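Local coordinates for phosphotransferase system, mannose/fructose/N-acetylgalactosamine-specific component IIB (Thermoanaerobacter tengcongensis, PDB 3LFJ), which probably transfers phosphate from a phosphohistidine to an incoming sugar, as the cytoplasmic IIB component of a mannose-type phosphotransferase system, at residues 32-37 with 51-56; 81-86 with 107-112. One frame throughout, in Å; residues are numbered along the deposited sequence.

Contact 1. Residues 32-37 with 51-56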
loop_
_atom_site.group_PDB
_atom_site.type_symbol
_atom_site.label_atom_id
_atom_site.label_comp_id
_atom_site.label_asym_id
_atom_site.label_seq_id
_atom_site.Cartn_x
_atom_site.Cartn_y
_atom_site.Cartn_z
ATOM N N ARG A 32 -4.432 8.875 0.744
ATOM C CA ARG A 32 -4.008 10.097 0.095
ATOM C C ARG A 32 -2.782 9.934 -0.820
ATOM O O ARG A 32 -2.276 10.867 -1.408
ATOM C CB ARG A 32 -3.897 11.253 1.091
ATOM C CG ARG A 32 -5.256 11.704 1.575
ATOM C CD ARG A 32 -5.144 12.626 2.707
ATOM N NE ARG A 32 -4.134 13.633 2.497
ATOM C CZ ARG A 32 -3.069 13.852 3.280
ATOM N NH1 ARG A 32 -2.736 13.142 4.386
ATOM N NH2 ARG A 32 -2.312 14.806 2.900
ATOM N N LEU A 33 -2.387 8.665 -0.973
ATOM C CA LEU A 33 -1.350 8.283 -1.957
ATOM C C LEU A 33 -0.052 9.085 -1.857
ATOM O O LEU A 33 0.632 9.008 -0.847
ATOM C CB LEU A 33 -1.927 8.263 -3.386
ATOM C CG LEU A 33 -3.046 7.221 -3.548
ATOM C CD1 LEU A 33 -3.830 7.407 -4.853
ATOM C CD2 LEU A 33 -2.534 5.788 -3.388
ATOM N N ILE A 34 0.299 9.829 -2.906
ATOM C CA ILE A 34 1.503 10.641 -2.870
ATOM C C ILE A 34 1.133 12.050 -2.417
ATOM O O ILE A 34 0.530 12.816 -3.166
ATOM C CB ILE A 34 2.207 10.648 -4.228
ATOM C CG1 ILE A 34 2.512 9.214 -4.677
ATOM C CG2 ILE A 34 3.506 11.449 -4.119
ATOM C CD1 ILE A 34 3.296 9.146 -5.988
ATOM N N HIS A 35 1.475 12.362 -1.172
ATOM C CA HIS A 35 1.112 13.647 -0.582
ATOM C C HIS A 35 2.233 14.178 0.305
ATOM O O HIS A 35 2.925 13.415 0.972
ATOM C CB HIS A 35 -0.181 13.507 0.239
ATOM C CG HIS A 35 -0.075 12.533 1.372
ATOM N ND1 HIS A 35 0.214 12.920 2.666
ATOM C CD2 HIS A 35 -0.185 11.185 1.401
ATOM C CE1 HIS A 35 0.246 11.852 3.445
ATOM N NE2 HIS A 35 0.016 10.785 2.699
ATOM N N GLY A 36 2.388 15.499 0.326
ATOM C CA GLY A 36 3.437 16.116 1.120
ATOM C C GLY A 36 4.804 15.503 0.840
ATOM O O GLY A 36 5.143 15.213 -0.307
ATOM N N GLN A 37 5.583 15.298 1.895
ATOM C CA GLN A 37 6.916 14.717 1.754
ATOM C C GLN A 37 6.936 13.238 2.121
ATOM O O GLN A 37 7.993 12.614 2.172
ATOM C CB GLN A 37 7.909 15.461 2.651
ATOM C CG GLN A 37 8.156 16.894 2.238
ATOM C CD GLN A 37 8.688 16.992 0.828
ATOM O OE1 GLN A 37 8.075 17.619 -0.037
ATOM N NE2 GLN A 37 9.829 16.358 0.581
ATOM N N ILE A 51 7.665 3.773 -7.863
ATOM C CA ILE A 51 6.379 3.710 -7.163
ATOM C C ILE A 51 5.326 3.208 -8.145
ATOM O O ILE A 51 5.166 3.762 -9.224
ATOM C CB ILE A 51 5.962 5.097 -6.665
ATOM C CG1 ILE A 51 6.939 5.580 -5.584
ATOM C CG2 ILE A 51 4.517 5.036 -6.099
ATOM C CD1 ILE A 51 6.789 7.040 -5.220
ATOM N N VAL A 52 4.639 2.135 -7.782
ATOM C CA VAL A 52 3.532 1.640 -8.573
ATOM C C VAL A 52 2.274 1.794 -7.744
ATOM O O VAL A 52 2.122 1.164 -6.701
ATOM C CB VAL A 52 3.728 0.179 -8.986
ATOM C CG1 VAL A 52 2.463 -0.367 -9.667
ATOM C CG2 VAL A 52 4.927 0.074 -9.929
ATOM N N ILE A 53 1.388 2.667 -8.207
ATOM C CA ILE A 53 0.081 2.841 -7.569
ATOM C C ILE A 53 -0.895 1.921 -8.255
ATOM O O ILE A 53 -1.014 1.930 -9.488
ATOM C CB ILE A 53 -0.430 4.278 -7.686
ATOM C CG1 ILE A 53 0.550 5.242 -6.998
ATOM C CG2 ILE A 53 -1.845 4.365 -7.053
ATOM C CD1 ILE A 53 0.217 6.711 -7.223
ATOM N N ILE A 54 -1.565 1.091 -7.462
ATOM C CA ILE A 54 -2.578 0.184 -8.008
ATOM C C ILE A 54 -3.933 0.640 -7.497
ATOM O O ILE A 54 -4.209 0.570 -6.296
ATOM C CB ILE A 54 -2.341 -1.304 -7.616
ATOM C CG1 ILE A 54 -0.991 -1.770 -8.143
ATOM C CG2 ILE A 54 -3.459 -2.161 -8.208
ATOM C CD1 ILE A 54 -0.594 -3.185 -7.665
ATOM N N ASP A 55 -4.758 1.164 -8.405
ATOM C CA ASP A 55 -6.079 1.667 -8.058
ATOM C C ASP A 55 -6.912 1.818 -9.331
ATOM O O ASP A 55 -6.481 2.475 -10.283
ATOM C CB ASP A 55 -5.947 3.029 -7.371
ATOM C CG ASP A 55 -7.248 3.489 -6.788
ATOM O OD1 ASP A 55 -7.657 2.939 -5.734
ATOM O OD2 ASP A 55 -7.889 4.385 -7.378
ATOM N N ASP A 56 -8.118 1.253 -9.332
ATOM C CA ASP A 56 -8.957 1.291 -10.537
ATOM C C ASP A 56 -9.459 2.695 -10.810
ATOM O O ASP A 56 -9.617 3.059 -11.978
ATOM C CB ASP A 56 -10.169 0.380 -10.367
ATOM C CG ASP A 56 -9.857 -1.092 -10.582
ATOM O OD1 ASP A 56 -8.792 -1.459 -11.130
ATOM O OD2 ASP A 56 -10.762 -1.897 -10.240
#

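Contact 2. Residues 81-86 with 107-112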
loop_
_atom_site.group_PDB
_atom_site.type_symbol
_atom_site.label_atom_id
_atom_site.label_comp_id
_atom_site.label_asym_id
_atom_site.label_seq_id
_atom_site.Cartn_x
_atom_site.Cartn_y
_atom_site.Cartn_z
ATOM N N PHE A 81 -1.544 1.603 -12.316
ATOM C CA PHE A 81 -2.228 0.474 -12.940
ATOM C C PHE A 81 -3.555 0.234 -12.263
ATOM O O PHE A 81 -3.663 0.368 -11.035
ATOM C CB PHE A 81 -1.432 -0.824 -12.784
ATOM C CG PHE A 81 -0.141 -0.868 -13.569
ATOM C CD1 PHE A 81 -0.091 -1.526 -14.784
ATOM C CD2 PHE A 81 1.019 -0.301 -13.071
ATOM C CE1 PHE A 81 1.093 -1.595 -15.510
ATOM C CE2 PHE A 81 2.206 -0.359 -13.791
ATOM C CZ PHE A 81 2.239 -1.013 -15.006
ATOM N N GLY A 82 -4.550 -0.187 -13.045
ATOM C CA GLY A 82 -5.713 -0.821 -12.451
ATOM C C GLY A 82 -5.344 -2.201 -11.922
ATOM O O GLY A 82 -4.259 -2.716 -12.209
ATOM N N VAL A 83 -6.250 -2.813 -11.165
ATOM C CA VAL A 83 -5.978 -4.131 -10.574
ATOM C C VAL A 83 -5.669 -5.203 -11.620
ATOM O O VAL A 83 -4.644 -5.897 -11.531
ATOM C CB VAL A 83 -7.157 -4.577 -9.688
ATOM C CG1 VAL A 83 -7.048 -6.056 -9.296
ATOM C CG2 VAL A 83 -7.249 -3.692 -8.464
ATOM N N ASP A 84 -6.539 -5.352 -12.616
ATOM C CA ASP A 84 -6.305 -6.403 -13.604
ATOM C C ASP A 84 -5.012 -6.156 -14.365
ATOM O O ASP A 84 -4.267 -7.096 -14.628
ATOM C CB ASP A 84 -7.465 -6.493 -14.606
ATOM C CG ASP A 84 -8.743 -7.015 -13.988
ATOM O OD1 ASP A 84 -8.732 -7.525 -12.841
ATOM O OD2 ASP A 84 -9.786 -6.910 -14.676
ATOM N N ALA A 85 -4.750 -4.903 -14.739
ATOM C CA ALA A 85 -3.523 -4.577 -15.465
ATOM C C ALA A 85 -2.270 -4.822 -14.634
ATOM O O ALA A 85 -1.241 -5.253 -15.169
ATOM C CB ALA A 85 -3.560 -3.124 -15.963
ATOM N N ALA A 86 -2.342 -4.541 -13.334
ATOM C CA ALA A 86 -1.208 -4.811 -12.450
ATOM C C ALA A 86 -0.934 -6.304 -12.388
ATOM O O ALA A 86 0.215 -6.728 -12.483
ATOM C CB ALA A 86 -1.480 -4.273 -11.066
ATOM N N ILE A 107 -7.577 -0.796 1.558
ATOM C CA ILE A 107 -7.405 -2.205 1.867
ATOM C C ILE A 107 -8.045 -3.119 0.833
ATOM O O ILE A 107 -7.441 -4.114 0.421
ATOM C CB ILE A 107 -7.931 -2.527 3.293
ATOM C CG1 ILE A 107 -7.038 -1.859 4.334
ATOM C CG2 ILE A 107 -7.974 -4.040 3.507
ATOM C CD1 ILE A 107 -7.702 -1.715 5.702
ATOM N N ASP A 108 -9.247 -2.768 0.373
ATOM C CA ASP A 108 -9.908 -3.619 -0.592
ATOM C C ASP A 108 -9.109 -3.857 -1.872
ATOM O O ASP A 108 -9.091 -4.963 -2.423
ATOM C CB ASP A 108 -11.276 -3.078 -0.955
ATOM C CG ASP A 108 -12.044 -4.051 -1.812
ATOM O OD1 ASP A 108 -12.325 -3.742 -2.987
ATOM O OD2 ASP A 108 -12.317 -5.176 -1.322
ATOM N N THR A 109 -8.450 -2.814 -2.375
ATOM C CA THR A 109 -7.700 -2.985 -3.601
ATOM C C THR A 109 -6.488 -3.877 -3.355
ATOM O O THR A 109 -6.143 -4.708 -4.187
ATOM C CB THR A 109 -7.302 -1.627 -4.203
ATOM O OG1 THR A 109 -8.491 -0.846 -4.437
ATOM C CG2 THR A 109 -6.564 -1.813 -5.520
ATOM N N CYS A 110 -5.873 -3.724 -2.184
ATOM C CA CYS A 110 -4.778 -4.600 -1.807
ATOM C C CYS A 110 -5.263 -6.057 -1.727
ATOM O O CYS A 110 -4.628 -6.957 -2.274
ATOM C CB CYS A 110 -4.162 -4.132 -0.488
ATOM S SG CYS A 110 -2.788 -5.173 0.043
ATOM N N LYS A 111 -6.412 -6.275 -1.090
ATOM C CA LYS A 111 -6.987 -7.624 -1.006
ATOM C C LYS A 111 -7.225 -8.212 -2.392
ATOM O O LYS A 111 -6.889 -9.363 -2.657
ATOM C CB LYS A 111 -8.282 -7.627 -0.184
ATOM C CG LYS A 111 -9.065 -8.953 -0.250
ATOM C CD LYS A 111 -10.385 -8.820 0.508
ATOM C CE LYS A 111 -10.904 -10.157 1.017
ATOM N NZ LYS A 111 -11.084 -11.169 -0.046
ATOM N N ARG A 112 -7.788 -7.410 -3.297
ATOM C CA ARG A 112 -8.015 -7.908 -4.648
ATOM C C ARG A 112 -6.733 -8.372 -5.343
ATOM O O ARG A 112 -6.724 -9.427 -6.012
ATOM C CB ARG A 112 -8.742 -6.867 -5.500
ATOM C CG ARG A 112 -10.187 -6.684 -5.091
ATOM C CD ARG A 112 -10.761 -5.421 -5.714
ATOM N NE ARG A 112 -10.731 -5.506 -7.170
ATOM C CZ ARG A 112 -10.739 -4.443 -7.971
ATOM N NH1 ARG A 112 -10.754 -3.231 -7.433
ATOM N NH2 ARG A 112 -10.721 -4.602 -9.296
HETATM O O HOH W 1 -10.586 -7.078 -10.833
#

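Contact 1. Residues 32-37 with 51-56
Leu33 and Ile34, in the loop between strand 22-30 and helix 38-43, dip side by side onto Ile51 and Ile53 of strand 50-54, the parallel strand next to the edge strand 78-81 of this α/β sheet. In this family the loop after the first strand carries the phosphorylated histidine, and 32-37 is consistent with being that loop.

Everything that crosses is apolar. Ile53 divides its two branches between the loop residues: its CG2 lies 4.0 Å from CD2 of Leu33, while its CD1 meets CD1 of Ile34 at 4.1 Å, the side chains slanting past each other in both pairs. Ile34 approaches Ile51 differently, end-on, CD1 to CD1 at 4.2 Å. It can reach both isoleucines because its chain is stretched out, with CD1 anti to CA (chi2 -176°). Tyr68 of helix 62-70 and Leu103 of strand 98-104 touch both Leu33 and Ile34 and complete the cluster.

The polar interactions belong to each segment separately. Asp30 grips the loop, OD2 bonded to NE2 of His35 and OD1 to the backbone N of Arg32. At the end of the strand, Asp55 is an N-cap, its OD2 taking the N-H of Leu58.

Buried methyl groups rest at ordinary van der Waals distance, so this contact depends on shape alone, while Asp30 adds the polar hold. The greasy side of the loop is pressed into the sheet's core, and the bond from Asp30 that helps orient the imidazole of His35 comes from the loop's own neighbourhood.

Contact 2. Residues 81-86 with 107-112
Val83 sits between Thr109 and Arg112, where two helices pack side by side on one face of an open α/β sheet. Helix 83-91 forms the crossover of a β-α-β unit running from strand 78-81 to strand 98-104, and helix 107-115 follows directly after that unit; Ile54 of strand 50-54 lies beneath both, touching Val83, Ala86 and Thr109.

The tight part is centred on one methyl group. With CG1 of Val83 anti to the backbone N (chi1 168°), CG2 stands anti to the carbonyl carbon and meets CG2 of Thr109 at 3.6 Å, the side chains slanting across one another. The same methyl stands 3.5 Å above the plane of the Arg112 guanidinium, over its centre, so the flat group lies across the valine like a lid. CB of Val83 adds a second touch, 3.6 Å from NH2 of Arg112. A bend in the arginine chain at chi3 (61°) turns the guanidinium over the valine, and a salt bridge to Asp56 helps hold it flat there. With an alanine in place of Arg112, Asp56 would probably be left without its charged mate and the side of Val83 would lose its cover. Thr109 sends its hydroxyl elsewhere, OG1 bonding to OD1 of Asn106.

On the solvent side a single water replaces direct contact. Asp84, on the exposed side of helix 83-91, makes no direct bond to the arginine: its OD1 remains 5.0 Å from NH2 of Arg112. A water lying in the guanidinium plane at its edge spans the gap, accepting from NH2 of Arg112 at 2.9 Å and donating to OD1 of Asp84 at 2.8 Å.

The two contacts, their centres about 13 Å apart, follow one another along the chain and are coupled by the end of strand 50-54. Ile51 and Ile53 serve contact 1 on one face of the sheet, whereas Ile54 faces the helices of contact 2. Asp56, just past the strand, joins them through both carboxylate oxygens: OD2 lies 2.9 Å from NH2 of Arg112, and OD1 probably accepts a hydrogen bond from the backbone N of Val83, also at 2.9 Å. CG2 of Thr109 packs 3.4 Å from O of Ile54. Contact 1 includes the loop that probably holds the phosphorylation site; contact 2 joins helix 83-91 to helix 107-115 on the sheet face where Ile54 points.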